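Side-chain contacts in HIT family hydrolase (Legionella pneumophila subsp. pneumophila, PDB 6D6J), which binds a zinc ion and probably hydrolyses nucleotide-type substrates through a nucleotidyl-histidine intermediate: residues C11-I16 with H45-P50; K30-F35 with S65-N70. All coordinates share one frame; numbering follows the deposited sequence.

Contact 1. Residues C11-I16 with H45-P50; sequences CLFCKI and HLLIIP. With ZN (zinc ion), chain G.
Phe13 reaches out from the short helix 12-17 and brings its ring up to Leu47 and Ile49, two residues that face it from the same side of strand 44-50. With CG beside the backbone N and anti to the carbonyl carbon (chi1 -72°), the ring extends along the strand and meets both in turn. Its far end touches Leu47, Phe13 CZ lying 4.0 Å from Leu47 CD1, and the two side chains cross at about a right angle. Nearer the helix, Phe13 CD2 lies 4.0 Å from Ile49 CG2, both partners coming at the ring obliquely. In Ile49 a chi1 of 71° turns CG2 to the ring, and the extended chain beyond CG1 carries CD1 to the helix backbone, 3.9 Å from Phe13 O. A beta-branched residue suits a strand and here fills two places at once. Phe35 and His107, the predicted nucleotidylated histidine, each meet the Phe13 ring edge-to-face.

Cys11 is the N-cap: its SG accepts from Cys14 N at 3.4 Å and also binds zinc, consistent with a well-defined helix start. Cys14 SG, His53 and His105 complete the site. No hydrogen bond crosses the contact and the side-chain packing is apolar, so van der Waals packing joins these two segments, while zinc separately links the helix to both histidines.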
ATOM      1  N   CYS B  11       7.593 -13.552 -17.072  1.00 16.96           N
ATOM      2  CA  CYS B  11       6.883 -12.944 -15.947  1.00 12.16           C
ATOM      3  C   CYS B  11       5.410 -13.351 -15.978  1.00  9.70           C
ATOM      4  O   CYS B  11       4.715 -13.113 -16.967  1.00  9.60           O
ATOM      5  CB  CYS B  11       7.015 -11.426 -16.029  1.00  9.21           C
ATOM      6  SG  CYS B  11       5.968 -10.565 -14.824  1.00  7.96           S
ATOM      7  N   LEU B  12       4.924 -13.940 -14.877  1.00  9.00           N
ATOM      8  CA  LEU B  12       3.541 -14.412 -14.824  1.00  8.89           C
ATOM      9  C   LEU B  12       2.548 -13.275 -15.037  1.00  7.99           C
ATOM     10  O   LEU B  12       1.529 -13.444 -15.723  1.00  8.83           O
ATOM     11  CB  LEU B  12       3.290 -15.056 -13.462  1.00 10.80           C
ATOM     12  CG  LEU B  12       1.893 -15.618 -13.219  1.00 13.52           C
ATOM     13  CD1 LEU B  12       1.686 -16.805 -14.122  1.00 15.48           C
ATOM     14  CD2 LEU B  12       1.722 -16.044 -11.770  1.00 14.57           C
ATOM     15  N   PHE B  13       2.815 -12.107 -14.446  1.00  7.48           N
ATOM     16  CA  PHE B  13       1.849 -11.024 -14.548  1.00  7.62           C
ATOM     17  C   PHE B  13       1.873 -10.359 -15.913  1.00  7.40           C
ATOM     18  O   PHE B  13       0.819  -9.911 -16.381  1.00  7.68           O
ATOM     19  CB  PHE B  13       2.046 -10.020 -13.414  1.00  7.58           C
ATOM     20  CG  PHE B  13       1.611 -10.541 -12.053  1.00  7.29           C
ATOM     21  CD1 PHE B  13       1.030 -11.797 -11.907  1.00  8.13           C
ATOM     22  CD2 PHE B  13       1.810  -9.778 -10.921  1.00  8.03           C
ATOM     23  CE1 PHE B  13       0.629 -12.263 -10.651  1.00  8.67           C
ATOM     24  CE2 PHE B  13       1.419 -10.248  -9.656  1.00  8.96           C
ATOM     25  CZ  PHE B  13       0.831 -11.490  -9.523  1.00  9.50           C
ATOM     26  N   CYS B  14       3.038 -10.315 -16.581  1.00  7.19           N
ATOM     27  CA  CYS B  14       3.041  -9.885 -17.973  1.00  7.89           C
ATOM     28  C   CYS B  14       2.227 -10.843 -18.826  1.00  7.44           C
ATOM     29  O   CYS B  14       1.470 -10.417 -19.706  1.00  8.73           O
ATOM     30  CB  CYS B  14       4.474  -9.773 -18.494  1.00  8.20           C
ATOM     31  SG  CYS B  14       5.354  -8.263 -17.958  1.00  7.73           S
ATOM     32  N   LYS B  15       2.352 -12.147 -18.572  1.00  7.51           N
ATOM     33  CA  LYS B  15       1.558 -13.110 -19.330  1.00  8.24           C
ATOM     34  C   LYS B  15       0.066 -12.898 -19.121  1.00  8.15           C
ATOM     35  O   LYS B  15      -0.715 -12.969 -20.085  1.00  9.06           O
ATOM     36  CB  LYS B  15       1.966 -14.535 -18.980  1.00 10.30           C
ATOM     37  CG  LYS B  15       3.345 -14.914 -19.510  1.00 13.41           C
ATOM     38  CD  LYS B  15       3.712 -16.327 -19.082  1.00 17.18           C
ATOM     39  CE  LYS B  15       5.143 -16.694 -19.448  1.00 20.85           C
ATOM     40  NZ  LYS B  15       5.544 -18.002 -18.851  1.00 23.28           N
ATOM     41  N   ILE B  16      -0.352 -12.636 -17.877  1.00  8.33           N
ATOM     42  CA  ILE B  16      -1.755 -12.333 -17.616  1.00  8.44           C
ATOM     43  C   ILE B  16      -2.164 -11.065 -18.349  1.00  8.63           C
ATOM     44  O   ILE B  16      -3.223 -11.011 -18.985  1.00  9.91           O
ATOM     45  CB  ILE B  16      -2.008 -12.236 -16.100  1.00  8.71           C
ATOM     46  CG1 ILE B  16      -1.887 -13.636 -15.470  1.00  9.02           C
ATOM     47  CG2 ILE B  16      -3.383 -11.620 -15.810  1.00  9.54           C
ATOM     48  CD1 ILE B  16      -1.962 -13.671 -13.941  1.00  9.67           C
ATOM     49  N   HIS B  45     -10.062 -11.047  -2.743  1.00  4.56           N
ATOM     50  CA  HIS B  45      -8.640 -10.706  -2.807  1.00  4.74           C
ATOM     51  C   HIS B  45      -8.293 -10.383  -4.257  1.00  4.38           C
ATOM     52  O   HIS B  45      -8.264 -11.270  -5.123  1.00  5.14           O
ATOM     53  CB  HIS B  45      -7.810 -11.862  -2.249  1.00  5.46           C
ATOM     54  CG  HIS B  45      -6.348 -11.583  -2.121  1.00  4.86           C
ATOM     55  ND1 HIS B  45      -5.521 -12.439  -1.425  1.00  5.89           N
ATOM     56  CD2 HIS B  45      -5.555 -10.603  -2.624  1.00  6.02           C
ATOM     57  CE1 HIS B  45      -4.280 -11.995  -1.500  1.00  6.56           C
ATOM     58  NE2 HIS B  45      -4.271 -10.876  -2.211  1.00  6.45           N
ATOM     59  N   LEU B  46      -8.035  -9.110  -4.526  1.00  4.66           N
ATOM     60  CA  LEU B  46      -7.767  -8.623  -5.870  1.00  4.55           C
ATOM     61  C   LEU B  46      -6.337  -8.105  -5.947  1.00  4.44           C
ATOM     62  O   LEU B  46      -5.738  -7.711  -4.940  1.00  5.62           O
ATOM     63  CB  LEU B  46      -8.779  -7.533  -6.258  1.00  6.37           C
ATOM     64  CG  LEU B  46     -10.244  -8.004  -6.139  1.00  7.03           C
ATOM     65  CD1 LEU B  46     -11.223  -6.859  -6.287  1.00  8.80           C
ATOM     66  CD2 LEU B  46     -10.574  -9.117  -7.134  1.00  9.45           C
ATOM     67  N   LEU B  47      -5.804  -8.097  -7.164  1.00  5.19           N
ATOM     68  CA  LEU B  47      -4.470  -7.591  -7.461  1.00  5.23           C
ATOM     69  C   LEU B  47      -4.599  -6.483  -8.493  1.00  4.52           C
ATOM     70  O   LEU B  47      -5.305  -6.648  -9.493  1.00  5.58           O
ATOM     71  CB  LEU B  47      -3.604  -8.709  -8.058  1.00  6.19           C
ATOM     72  CG  LEU B  47      -3.434  -9.917  -7.136  1.00  6.98           C
ATOM     73  CD1 LEU B  47      -2.742 -11.071  -7.841  1.00  8.59           C
ATOM     74  CD2 LEU B  47      -2.681  -9.528  -5.881  1.00  8.41           C
ATOM     75  N   ILE B  48      -3.938  -5.351  -8.253  1.00  4.42           N
ATOM     76  CA  ILE B  48      -3.936  -4.226  -9.187  1.00  4.74           C
ATOM     77  C   ILE B  48      -2.496  -4.043  -9.644  1.00  4.60           C
ATOM     78  O   ILE B  48      -1.591  -3.867  -8.813  1.00  4.74           O
ATOM     79  CB  ILE B  48      -4.509  -2.931  -8.569  1.00  4.92           C
ATOM     80  CG1 ILE B  48      -5.920  -3.132  -7.958  1.00  5.75           C
ATOM     81  CG2 ILE B  48      -4.584  -1.840  -9.643  1.00  5.81           C
ATOM     82  CD1 ILE B  48      -5.977  -3.690  -6.551  1.00  6.53           C
ATOM     83  N   ILE B  49      -2.278  -4.124 -10.954  1.00  5.02           N
ATOM     84  CA  ILE B  49      -0.920  -4.113 -11.509  1.00  4.58           C
ATOM     85  C   ILE B  49      -0.779  -3.052 -12.591  1.00  4.86           C
ATOM     86  O   ILE B  49      -1.755  -2.731 -13.296  1.00  5.63           O
ATOM     87  CB  ILE B  49      -0.489  -5.487 -12.071  1.00  5.59           C
ATOM     88  CG1 ILE B  49      -1.236  -5.858 -13.375  1.00  6.72           C
ATOM     89  CG2 ILE B  49      -0.630  -6.560 -11.014  1.00  7.35           C
ATOM     90  CD1 ILE B  49      -0.597  -7.019 -14.108  1.00  8.22           C
ATOM     91  N   PRO B  50       0.422  -2.521 -12.795  1.00  5.22           N
ATOM     92  CA  PRO B  50       0.693  -1.818 -14.054  1.00  5.52           C
ATOM     93  C   PRO B  50       0.808  -2.820 -15.194  1.00  5.41           C
ATOM     94  O   PRO B  50       1.265  -3.951 -15.005  1.00  6.38           O
ATOM     95  CB  PRO B  50       2.049  -1.153 -13.787  1.00  6.65           C
ATOM     96  CG  PRO B  50       2.762  -2.108 -12.863  1.00  7.31           C
ATOM     97  CD  PRO B  50       1.657  -2.757 -12.017  1.00  6.15           C
TER
HETATM   98 ZN    ZN G 200       5.874  -8.462 -15.736  0.93  7.24          ZN

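Contact 2. Residues K30-F35 with S65-N70; sequences KNILAF and SELLAN
This is a small, partly buried apolar contact between a strand and a helix, where the start of strand 32-36 meets the early part of the long helix 62-81. Ile32 is its buried member, and Leu67 and Asn70, one helical turn apart, receive it from the helix. No hydrogen bond crosses between the two segments.

Leu67 does its work through one methyl. Its CG stands anti to the backbone N (chi1 173°), which swings the branched end toward the strand although the bond leaving the backbone does not point there. Leu67 CD1 thereby touches two consecutive residues, lying 4.1 Å from Ile32 CG1 and equally 4.1 Å from Asn31 CB. The side chains of Ile32 and Leu67 slide past one another in opposite directions.

Ile32 is extended, with CG1 anti to the carbonyl carbon (chi1 -70°) and CD1 reaching on to the helix. There CD1 lies 4.0 Å from Asn70 CB and 3.8 Å from Asn70 O, so it packs on the helix backbone as well as on a side chain. The two asparagines suit the margin of the contact: each offers its CB to an apolar partner, and both residues are at least partly exposed, where a polar amide is easily accommodated.

Asp29 OD1 accepts from the backbone N of both Asn31 and Ile32, bridging the turn that leads into the strand. Ile32 also packs on Ile71 of the same helix and on Ile48 of strand 44-50, while Leu67 rests on Pro50. Elsewhere on the helix, Leu68, Ala69 and Asn70 pack against the second subunit, placing this helix between the sheet and the dimer partner.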
ATOM      1  N   LYS B  30      -5.936   1.791 -20.078  1.00 10.74           N
ATOM      2  CA  LYS B  30      -4.761   1.757 -20.949  1.00 12.70           C
ATOM      3  C   LYS B  30      -3.474   1.415 -20.209  1.00 10.48           C
ATOM      4  O   LYS B  30      -2.512   0.973 -20.844  1.00 10.52           O
ATOM      5  CB  LYS B  30      -4.570   3.113 -21.634  1.00 17.94           C
ATOM      6  CG  LYS B  30      -5.778   3.622 -22.395  1.00 23.49           C
ATOM      7  CD  LYS B  30      -6.022   2.839 -23.651  1.00 26.90           C
ATOM      8  CE  LYS B  30      -7.004   3.591 -24.538  1.00 28.89           C
ATOM      9  NZ  LYS B  30      -6.940   3.101 -25.937  1.00 29.61           N
ATOM     10  N   ASN B  31      -3.430   1.603 -18.890  1.00  7.82           N
ATOM     11  CA  ASN B  31      -2.191   1.470 -18.131  1.00  7.75           C
ATOM     12  C   ASN B  31      -2.219   0.440 -17.021  1.00  6.71           C
ATOM     13  O   ASN B  31      -1.148   0.038 -16.556  1.00  7.17           O
ATOM     14  CB  ASN B  31      -1.838   2.815 -17.496  1.00 10.00           C
ATOM     15  CG  ASN B  31      -1.720   3.883 -18.518  1.00 12.94           C
ATOM     16  OD1 ASN B  31      -0.865   3.803 -19.383  1.00 13.99           O
ATOM     17  ND2 ASN B  31      -2.608   4.868 -18.462  1.00 14.34           N
ATOM     18  N   ILE B  32      -3.393   0.040 -16.559  1.00  6.17           N
ATOM     19  CA  ILE B  32      -3.569  -0.691 -15.312  1.00  6.31           C
ATOM     20  C   ILE B  32      -4.517  -1.852 -15.565  1.00  6.41           C
ATOM     21  O   ILE B  32      -5.470  -1.731 -16.345  1.00  7.14           O
ATOM     22  CB  ILE B  32      -4.105   0.259 -14.208  1.00  6.32           C
ATOM     23  CG1 ILE B  32      -3.010   1.262 -13.814  1.00  7.50           C
ATOM     24  CG2 ILE B  32      -4.655  -0.515 -12.993  1.00  6.79           C
ATOM     25  CD1 ILE B  32      -3.472   2.434 -13.001  1.00  8.36           C
ATOM     26  N   LEU B  33      -4.254  -2.982 -14.909  1.00  6.19           N
ATOM     27  CA  LEU B  33      -5.125  -4.145 -14.960  1.00  6.61           C
ATOM     28  C   LEU B  33      -5.366  -4.632 -13.537  1.00  5.87           C
ATOM     29  O   LEU B  33      -4.455  -4.593 -12.702  1.00  6.56           O
ATOM     30  CB  LEU B  33      -4.428  -5.268 -15.751  1.00  8.37           C
ATOM     31  CG  LEU B  33      -5.233  -6.523 -16.067  1.00 10.01           C
ATOM     32  CD1 LEU B  33      -6.279  -6.210 -17.141  1.00 10.52           C
ATOM     33  CD2 LEU B  33      -4.326  -7.639 -16.514  1.00 11.25           C
ATOM     34  N   ALA B  34      -6.578  -5.099 -13.254  1.00  4.91           N
ATOM     35  CA  ALA B  34      -6.872  -5.691 -11.954  1.00  5.20           C
ATOM     36  C   ALA B  34      -7.545  -7.034 -12.158  1.00  5.23           C
ATOM     37  O   ALA B  34      -8.387  -7.186 -13.049  1.00  6.07           O
ATOM     38  CB  ALA B  34      -7.753  -4.800 -11.082  1.00  5.97           C
ATOM     39  N   PHE B  35      -7.175  -8.005 -11.330  1.00  5.20           N
ATOM     40  CA  PHE B  35      -7.667  -9.367 -11.490  1.00  5.45           C
ATOM     41  C   PHE B  35      -7.647 -10.069 -10.140  1.00  5.04           C
ATOM     42  O   PHE B  35      -6.995  -9.621  -9.190  1.00  5.51           O
ATOM     43  CB  PHE B  35      -6.862 -10.139 -12.562  1.00  6.56           C
ATOM     44  CG  PHE B  35      -5.378 -10.152 -12.325  1.00  6.64           C
ATOM     45  CD1 PHE B  35      -4.581  -9.111 -12.780  1.00  8.76           C
ATOM     46  CD2 PHE B  35      -4.776 -11.218 -11.669  1.00  7.51           C
ATOM     47  CE1 PHE B  35      -3.210  -9.130 -12.562  1.00  9.40           C
ATOM     48  CE2 PHE B  35      -3.406 -11.230 -11.446  1.00  8.37           C
ATOM     49  CZ  PHE B  35      -2.630 -10.188 -11.895  1.00  8.76           C
ATOM     50  N   SER B  65       6.159   7.260 -10.692  1.00  7.53           N
ATOM     51  CA  SER B  65       5.484   7.422  -9.408  1.00  7.94           C
ATOM     52  C   SER B  65       4.016   7.778  -9.567  1.00  7.60           C
ATOM     53  O   SER B  65       3.205   7.362  -8.740  1.00  6.94           O
ATOM     54  CB  SER B  65       6.212   8.428  -8.518  1.00  8.86           C
ATOM     55  OG  SER B  65       6.134   9.730  -9.074  1.00 10.80           O
ATOM     56  N   GLU B  66       3.650   8.520 -10.617  1.00  7.27           N
ATOM     57  CA  GLU B  66       2.240   8.794 -10.879  1.00  8.04           C
ATOM     58  C   GLU B  66       1.478   7.512 -11.212  1.00  7.12           C
ATOM     59  O   GLU B  66       0.366   7.296 -10.722  1.00  6.92           O
ATOM     60  CB  GLU B  66       2.114   9.818 -12.006  1.00 11.16           C
ATOM     61  CG  GLU B  66       0.651  10.117 -12.364  1.00 14.86           C
ATOM     62  CD  GLU B  66       0.510  11.224 -13.383  1.00 18.43           C
ATOM     63  OE1 GLU B  66      -0.064  12.287 -13.048  1.00 19.22           O
ATOM     64  OE2 GLU B  66       0.982  11.037 -14.520  1.00 20.21           O
ATOM     65  N   LEU B  67       2.071   6.644 -12.035  1.00  6.93           N
ATOM     66  CA  LEU B  67       1.481   5.334 -12.295  1.00  6.53           C
ATOM     67  C   LEU B  67       1.240   4.564 -10.998  1.00  6.37           C
ATOM     68  O   LEU B  67       0.170   3.970 -10.798  1.00  6.36           O
ATOM     69  CB  LEU B  67       2.397   4.560 -13.249  1.00  7.66           C
ATOM     70  CG  LEU B  67       2.042   3.105 -13.519  1.00  8.12           C
ATOM     71  CD1 LEU B  67       0.693   2.964 -14.230  1.00  9.08           C
ATOM     72  CD2 LEU B  67       3.162   2.470 -14.346  1.00  9.33           C
ATOM     73  N   LEU B  68       2.220   4.579 -10.093  1.00  6.06           N
ATOM     74  CA  LEU B  68       2.063   3.873  -8.825  1.00  6.43           C
ATOM     75  C   LEU B  68       0.922   4.469  -7.999  1.00  5.90           C
ATOM     76  O   LEU B  68       0.100   3.734  -7.431  1.00  5.89           O
ATOM     77  CB  LEU B  68       3.383   3.895  -8.048  1.00  7.06           C
ATOM     78  CG  LEU B  68       3.403   2.963  -6.826  1.00  8.39           C
ATOM     79  CD1 LEU B  68       3.335   1.495  -7.246  1.00  9.15           C
ATOM     80  CD2 LEU B  68       4.635   3.216  -5.968  1.00  8.35           C
ATOM     81  N   ALA B  69       0.839   5.801  -7.939  1.00  6.13           N
ATOM     82  CA  ALA B  69      -0.275   6.431  -7.237  1.00  6.32           C
ATOM     83  C   ALA B  69      -1.600   6.075  -7.888  1.00  5.82           C
ATOM     84  O   ALA B  69      -2.607   5.873  -7.199  1.00  6.48           O
ATOM     85  CB  ALA B  69      -0.084   7.943  -7.227  1.00  6.54           C
ATOM     86  N   ASN B  70      -1.616   5.963  -9.215  1.00  5.59           N
ATOM     87  CA  ASN B  70      -2.857   5.652  -9.914  1.00  6.23           C
ATOM     88  C   ASN B  70      -3.286   4.210  -9.689  1.00  5.78           C
ATOM     89  O   ASN B  70      -4.488   3.914  -9.707  1.00  5.92           O
ATOM     90  CB  ASN B  70      -2.729   5.995 -11.395  1.00  7.57           C
ATOM     91  CG  ASN B  70      -2.809   7.485 -11.634  1.00  9.33           C
ATOM     92  OD1 ASN B  70      -3.293   8.230 -10.776  1.00 11.41           O
ATOM     93  ND2 ASN B  70      -2.315   7.925 -12.765  1.00 11.34           N
TER

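How the contacts relate
Contacts 1 and 2 each use one of two neighbouring antiparallel strands of one sheet, their centres about 11 Å apart. Backbone bonds tie the strands together, Leu47 N to Phe35 O and Ile49 N to Leu33 O, each probable at 2.8 Å. Ile48 CG2 and Ile32 CG2 pack 3.6 Å apart on the face that carries helix 62-81; helix 12-17 occupies the other face. All three residues touching in contact 1 are buried, whereas contact 2 runs from buried Ile32 to exposed Asn31. Side-chain packing is apolar in both, but the former rests on an aromatic ring next to the zinc ligand His105 and the predicted active-site histidine, the latter on aliphatic groups bordered by amides, on a helix that also meets the second subunit.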